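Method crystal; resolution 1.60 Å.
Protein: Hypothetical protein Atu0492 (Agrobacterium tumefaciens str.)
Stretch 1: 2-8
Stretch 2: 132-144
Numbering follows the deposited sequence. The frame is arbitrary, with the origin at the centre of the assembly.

Stretch 1 (2-8) KTRINYA
Stretch 2 (132-144) TWNRIAVGFRSQH

The end of a helix exposes carbonyls that no further turn will satisfy, and an incoming segment can claim them. Here the helix covering residues 132-139 ends before Phe140 (phi/psi -105/12), and Arg141 turns left-handed (51/45). The N-terminal loop passes this exit, with Thr3 CA 4.8 Å from Arg141 CA and Arg4 CA 4.9 Å from Phe140 CA.

The CA-to-CB bond of Lys2, all-trans, points away. Thr3 (-66/139, m) sets its CA 3.5 Å from Arg141 O in a CA-H...O contact, while a water O lies 2.6 Å from Thr3 OG1 and accepts from Gln143 N at 2.8 Å.

Arg4 (-83/-51, mtt) grips the terminus twice: its N donates to Phe140 O at 2.9 Å, and its NH1 to Gly139 O at 2.8 Å, at the guanidinium edge, near its plane. That plane lies flat on the guanidinium of Arg141 (mmt), centres 3.8 Å apart, planes at 26°; Arg141 NH1 in turn donates to Val138 O at 2.9 Å.

Ile5 (-139/136, mt) places CD1 3.9 Å from Phe140 CE1. The CA-to-CB bond of Asn6 (-80/92, t) points away, and its side chain caps a backbone N just past the stretch, at the start of the helix that Tyr7 begins.

Tyr7 (-71/-30, p; chi2 88°) opens that helix, its CA-to-CB bond pointing toward stretch 2. Ile136 CG2 sits over one face of the Tyr7 ring, 3.5 Å from its centroid; Tyr7 CD2 approaches Phe140 CD2 at 3.6 Å, the ring planes oblique at 35°.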

# COMPACT_ATOMS: atom_id res chain seq x y z
N LYS A 2 21.76 10.61 15.10
CA LYS A 2 21.75 11.86 15.91
C LYS A 2 20.33 12.31 16.24
O LYS A 2 19.45 12.35 15.38
CB LYS A 2 22.50 12.98 15.17
CG LYS A 2 22.86 14.16 16.06
CD LYS A 2 23.34 15.34 15.23
CE LYS A 2 23.48 16.59 16.08
NZ LYS A 2 23.58 17.80 15.22
N THR A 3 20.13 12.65 17.51
CA THR A 3 18.86 13.14 18.02
C THR A 3 18.53 14.51 17.42
O THR A 3 19.40 15.36 17.25
CB THR A 3 18.93 13.22 19.56
OG1 THR A 3 19.31 11.93 20.07
CG2 THR A 3 17.60 13.63 20.16
N ARG A 4 17.26 14.71 17.08
CA ARG A 4 16.82 15.98 16.49
C ARG A 4 16.55 17.03 17.57
O ARG A 4 17.05 18.16 17.49
CB ARG A 4 15.58 15.78 15.62
CG ARG A 4 15.84 15.05 14.30
CD ARG A 4 14.53 14.73 13.60
NE ARG A 4 14.73 14.24 12.24
CZ ARG A 4 13.81 13.61 11.53
NH1 ARG A 4 12.61 13.37 12.05
NH2 ARG A 4 14.08 13.20 10.28
N ILE A 5 15.75 16.66 18.56
CA ILE A 5 15.38 17.54 19.66
C ILE A 5 15.40 16.77 20.98
O ILE A 5 14.91 15.63 21.03
CB ILE A 5 13.97 18.18 19.47
CG1 ILE A 5 13.91 19.03 18.19
CG2 ILE A 5 13.58 19.05 20.67
CD1 ILE A 5 12.50 19.42 17.78
N ASN A 6 15.97 17.38 22.02
CA ASN A 6 15.79 16.91 23.38
C ASN A 6 14.44 17.44 23.85
O ASN A 6 14.33 18.57 24.34
CB ASN A 6 16.92 17.41 24.29
CG ASN A 6 16.86 16.82 25.69
OD1 ASN A 6 15.78 16.55 26.23
ND2 ASN A 6 18.03 16.62 26.29
N TYR A 7 13.41 16.62 23.66
CA TYR A 7 12.05 17.11 23.82
C TYR A 7 11.67 17.38 25.28
O TYR A 7 10.88 18.27 25.56
CB TYR A 7 11.04 16.19 23.12
CG TYR A 7 11.11 14.74 23.55
CD1 TYR A 7 10.36 14.29 24.64
CD2 TYR A 7 11.90 13.82 22.86
CE1 TYR A 7 10.40 12.97 25.04
CE2 TYR A 7 11.95 12.49 23.26
CZ TYR A 7 11.19 12.07 24.35
OH TYR A 7 11.23 10.76 24.77
N ALA A 8 12.27 16.61 26.19
CA ALA A 8 12.05 16.82 27.63
C ALA A 8 12.58 18.19 28.07
O ALA A 8 12.00 18.82 28.95
CB ALA A 8 12.72 15.70 28.43
N THR A 132 1.62 7.50 20.61
CA THR A 132 2.14 8.84 20.86
C THR A 132 3.65 8.79 21.13
O THR A 132 4.42 9.52 20.49
CB THR A 132 1.36 9.53 21.99
OG1 THR A 132 0.04 9.83 21.51
CG2 THR A 132 2.04 10.84 22.39
N TRP A 133 4.08 7.93 22.05
CA TRP A 133 5.52 7.80 22.31
C TRP A 133 6.30 7.45 21.04
O TRP A 133 7.36 8.01 20.78
CB TRP A 133 5.81 6.75 23.38
CG TRP A 133 5.46 7.15 24.78
CD1 TRP A 133 4.54 6.56 25.59
CD2 TRP A 133 6.06 8.21 25.54
NE1 TRP A 133 4.52 7.20 26.82
CE2 TRP A 133 5.44 8.21 26.81
CE3 TRP A 133 7.06 9.16 25.27
CZ2 TRP A 133 5.79 9.13 27.83
CZ3 TRP A 133 7.40 10.08 26.27
CH2 TRP A 133 6.77 10.06 27.53
N ASN A 134 5.77 6.51 20.25
CA ASN A 134 6.44 6.15 18.98
C ASN A 134 6.62 7.35 18.05
O ASN A 134 7.67 7.50 17.40
CB ASN A 134 5.67 5.06 18.24
CG ASN A 134 5.64 3.71 18.99
OD1 ASN A 134 6.44 3.43 19.91
ND2 ASN A 134 4.72 2.87 18.56
N ARG A 135 5.59 8.19 17.96
CA ARG A 135 5.66 9.37 17.10
C ARG A 135 6.66 10.40 17.60
O ARG A 135 7.38 11.01 16.81
CB ARG A 135 4.26 9.97 16.93
CG ARG A 135 3.41 9.10 16.01
CD ARG A 135 1.91 9.42 16.00
NE ARG A 135 1.30 8.71 14.87
CZ ARG A 135 1.00 7.41 14.88
NH1 ARG A 135 1.20 6.67 15.98
NH2 ARG A 135 0.50 6.85 13.79
N ILE A 136 6.72 10.57 18.92
CA ILE A 136 7.71 11.45 19.54
C ILE A 136 9.12 10.91 19.32
O ILE A 136 10.00 11.65 18.87
CB ILE A 136 7.41 11.64 21.04
CG1 ILE A 136 6.10 12.41 21.22
CG2 ILE A 136 8.57 12.35 21.76
CD1 ILE A 136 5.51 12.32 22.63
N ALA A 137 9.34 9.64 19.62
CA ALA A 137 10.69 9.07 19.53
C ALA A 137 11.20 9.00 18.09
O ALA A 137 12.35 9.35 17.81
CB ALA A 137 10.75 7.72 20.18
N VAL A 138 10.37 8.52 17.17
CA VAL A 138 10.80 8.47 15.78
C VAL A 138 10.89 9.89 15.22
O VAL A 138 11.88 10.26 14.56
CB VAL A 138 9.87 7.57 14.93
CG1 VAL A 138 10.29 7.60 13.46
CG2 VAL A 138 9.91 6.15 15.46
N GLY A 139 9.87 10.70 15.50
CA GLY A 139 9.85 12.09 15.08
C GLY A 139 11.09 12.88 15.48
O GLY A 139 11.60 13.68 14.69
N PHE A 140 11.60 12.63 16.68
CA PHE A 140 12.76 13.39 17.17
C PHE A 140 14.06 12.57 17.13
O PHE A 140 15.08 12.98 17.70
CB PHE A 140 12.49 13.97 18.56
CG PHE A 140 11.29 14.90 18.60
CD1 PHE A 140 11.00 15.71 17.50
CD2 PHE A 140 10.47 14.97 19.71
CE1 PHE A 140 9.89 16.56 17.52
CE2 PHE A 140 9.37 15.83 19.74
CZ PHE A 140 9.08 16.63 18.64
N ARG A 141 14.01 11.42 16.46
CA ARG A 141 15.16 10.53 16.32
C ARG A 141 15.86 10.18 17.64
O ARG A 141 17.10 10.18 17.72
CB ARG A 141 16.17 11.13 15.31
CG ARG A 141 15.64 11.27 13.87
CD ARG A 141 15.44 9.91 13.21
NE ARG A 141 15.20 9.96 11.76
CZ ARG A 141 14.00 9.83 11.19
NH1 ARG A 141 12.91 9.69 11.94
NH2 ARG A 141 13.88 9.86 9.86
N SER A 142 15.07 9.85 18.67
CA SER A 142 15.62 9.42 19.96
C SER A 142 16.49 8.19 19.77
O SER A 142 16.15 7.30 19.01
CB SER A 142 14.49 9.14 20.96
OG SER A 142 13.67 10.28 21.10
N GLN A 143 17.64 8.17 20.46
CA GLN A 143 18.64 7.10 20.31
C GLN A 143 18.68 6.21 21.55
O GLN A 143 18.94 6.69 22.66
CB GLN A 143 20.03 7.72 20.09
CG GLN A 143 20.14 8.60 18.84
CD GLN A 143 19.99 7.80 17.56
OE1 GLN A 143 20.73 6.85 17.31
NE2 GLN A 143 19.01 8.18 16.74
N HIS A 144 18.40 4.91 21.39
CA HIS A 144 18.43 3.98 22.53
C HIS A 144 19.87 3.64 22.91
O HIS A 144 20.76 3.74 22.06
CB HIS A 144 17.58 2.71 22.29
CG HIS A 144 18.13 1.77 21.26
ND1 HIS A 144 19.16 0.89 21.52
CD2 HIS A 144 17.76 1.54 19.97
CE1 HIS A 144 19.42 0.18 20.43
NE2 HIS A 144 18.58 0.55 19.48
O HOH W 1 18.46 10.37 22.01
O HOH W 2 14.90 12.55 21.31